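Local coordinates for hydroxynitrile lyase (Passiflora edulis, PDB 5Y02), which probably acts as a lyase on cyanohydrins, binding (R)-mandelonitrile within a stress-responsive A/B barrel domain that forms a homodimer, at residues A[24-27]-A[28-32]. Sequence-based numbering, arbitrary orientation.
Sequences IDQI and IADYG. With MXN ((2R)-hydroxy(phenyl)ethanenitrile), chain M.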
loop_
_atom_site.group_PDB
_atom_site.type_symbol
_atom_site.label_atom_id
_atom_site.label_comp_id
_atom_site.label_asym_id
_atom_site.label_seq_id
_atom_site.Cartn_x
_atom_site.Cartn_y
_atom_site.Cartn_z
ATOM N N ILE A 24 -8.444 5.385 -18.430
ATOM C CA ILE A 24 -7.758 5.115 -17.162
ATOM C C ILE A 24 -7.869 6.341 -16.245
ATOM O O ILE A 24 -8.239 6.210 -15.071
ATOM C CB ILE A 24 -6.291 4.685 -17.369
ATOM C CG1 ILE A 24 -6.223 3.302 -18.012
ATOM C CG2 ILE A 24 -5.546 4.622 -16.029
ATOM C CD1 ILE A 24 -4.916 3.013 -18.699
ATOM N N ASP A 25 -7.577 7.515 -16.803
ATOM C CA ASP A 25 -7.755 8.799 -16.112
ATOM C C ASP A 25 -9.169 8.940 -15.543
ATOM O O ASP A 25 -9.340 9.307 -14.385
ATOM C CB ASP A 25 -7.456 9.988 -17.042
ATOM C CG ASP A 25 -5.972 10.135 -17.409
ATOM O OD1 ASP A 25 -5.084 9.499 -16.791
ATOM O OD2 ASP A 25 -5.704 10.925 -18.352
ATOM N N GLN A 26 -10.170 8.619 -16.353
ATOM C CA GLN A 26 -11.561 8.679 -15.927
ATOM C C GLN A 26 -11.858 7.711 -14.765
ATOM O O GLN A 26 -12.553 8.069 -13.802
ATOM C CB GLN A 26 -12.497 8.392 -17.114
ATOM C CG GLN A 26 -13.976 8.609 -16.821
ATOM C CD GLN A 26 -14.265 10.029 -16.392
ATOM O OE1 GLN A 26 -14.071 10.960 -17.172
ATOM N NE2 GLN A 26 -14.685 10.214 -15.141
ATOM N N ILE A 27 -11.317 6.495 -14.851
ATOM C CA ILE A 27 -11.542 5.487 -13.831
ATOM C C ILE A 27 -10.997 5.988 -12.487
ATOM O O ILE A 27 -11.654 5.853 -11.448
ATOM C CB ILE A 27 -10.921 4.130 -14.227
ATOM C CG1 ILE A 27 -11.735 3.484 -15.354
ATOM C CG2 ILE A 27 -10.890 3.173 -13.036
ATOM C CD1 ILE A 27 -10.982 2.354 -16.036
ATOM N N ILE A 28 -9.815 6.587 -12.528
ATOM C CA ILE A 28 -9.165 7.102 -11.335
ATOM C C ILE A 28 -9.952 8.292 -10.773
ATOM O O ILE A 28 -10.103 8.402 -9.547
ATOM C CB ILE A 28 -7.690 7.447 -11.611
ATOM C CG1 ILE A 28 -6.914 6.138 -11.884
ATOM C CG2 ILE A 28 -7.071 8.171 -10.420
ATOM C CD1 ILE A 28 -5.558 6.339 -12.529
ATOM N N ALA A 29 -10.459 9.150 -11.647
ATOM C CA ALA A 29 -11.313 10.264 -11.199
ATOM C C ALA A 29 -12.600 9.763 -10.547
ATOM O O ALA A 29 -13.018 10.307 -9.526
ATOM C CB ALA A 29 -11.627 11.213 -12.342
ATOM N N ASP A 30 -13.210 8.728 -11.128
ATOM C CA ASP A 30 -14.418 8.103 -10.581
ATOM C C ASP A 30 -14.145 7.518 -9.196
ATOM O O ASP A 30 -14.973 7.603 -8.305
ATOM C CB ASP A 30 -14.944 6.984 -11.514
ATOM C CG ASP A 30 -15.508 7.507 -12.842
ATOM O OD1 ASP A 30 -15.656 8.727 -13.022
ATOM O OD2 ASP A 30 -15.812 6.672 -13.733
ATOM N N TYR A 31 -12.970 6.915 -9.033
ATOM C CA TYR A 31 -12.569 6.339 -7.758
ATOM C C TYR A 31 -12.479 7.435 -6.681
ATOM O O TYR A 31 -13.104 7.318 -5.639
ATOM C CB TYR A 31 -11.217 5.650 -7.915
ATOM C CG TYR A 31 -10.762 4.721 -6.817
ATOM C CD1 TYR A 31 -11.459 4.553 -5.617
ATOM C CD2 TYR A 31 -9.571 4.025 -6.980
ATOM C CE1 TYR A 31 -10.978 3.710 -4.629
ATOM C CE2 TYR A 31 -9.097 3.183 -5.999
ATOM C CZ TYR A 31 -9.794 3.032 -4.832
ATOM O OH TYR A 31 -9.309 2.171 -3.869
ATOM N N GLY A 32 -11.730 8.484 -6.964
ATOM C CA GLY A 32 -11.564 9.612 -6.027
ATOM C C GLY A 32 -12.887 10.264 -5.639
ATOM O O GLY A 32 -13.100 10.598 -4.475
HETATM C C1 MXN M . -12.765 -0.269 -4.603
HETATM C C2 MXN M . -13.246 -1.084 -5.623
HETATM C C3 MXN M . -14.607 -1.110 -5.931
HETATM C C4 MXN M . -15.484 -0.301 -5.218
HETATM C C5 MXN M . -15.017 0.506 -4.190
HETATM C C6 MXN M . -13.662 0.531 -3.878
HETATM C C7 MXN M . -11.313 -0.314 -4.292
HETATM C C8 MXN M . -11.036 -1.709 -3.877
HETATM N N9 MXN M . -10.831 -2.811 -3.548
HETATM O O10 MXN M . -10.988 0.589 -3.218
#
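Gln26 and Asp30, one helical turn apart on the flank of helix 21-37, are joined by their side chains as well as by their backbones, Gln26 exposed and Asp30 touching Phe87 of helix 82-91. The glutamine leaves the helix with CG anti to the backbone N (chi1 -172°) and then bends at chi2, which brings its amide back over the following turn. Gln26 NE2 donates to Asp30 OD1 at 2.8 Å; the acceptor lies nearly in the amide plane, yet the N-H arrives from above the carboxylate, the two planes being 40° apart. Beneath this bridge, Asp30 N donates to Gln26 O, also at 2.8 Å. With an alanine here instead of Asp30, the Gln26 amide would probably lose this acceptor and be free to swing off the helix. Asp30 OD2 lies close to Glu90 OE2, a like charge; the Gln26 N-H on the other carboxylate oxygen may ease the crowding of charge slightly.

The inward side is apolar. Ile24 and Ile28 run side by side in the same direction, Ile24 CG2 touching Ile28 CD1 at 3.9 Å, and both rest on Tyr15 of strand 7-15. Tyr31 N is held by Ile27 O at 2.9 Å, while the tyrosine ring reaches away from this turn, among Trp44, Tyr65, Phe87 and Phe91. Tyr31 OH and O10 of the bound mandelonitrile lie 2.4 Å apart, a very short hydrogen bond; the ligand is also hydrogen-bonded to His9 NE2. One amphipathic helix, packed on the antiparallel sheet of a dimeric alpha/beta barrel fold, thus carries a polar i to i+4 bridge along its flank and a ligand-pocket tyrosine inside.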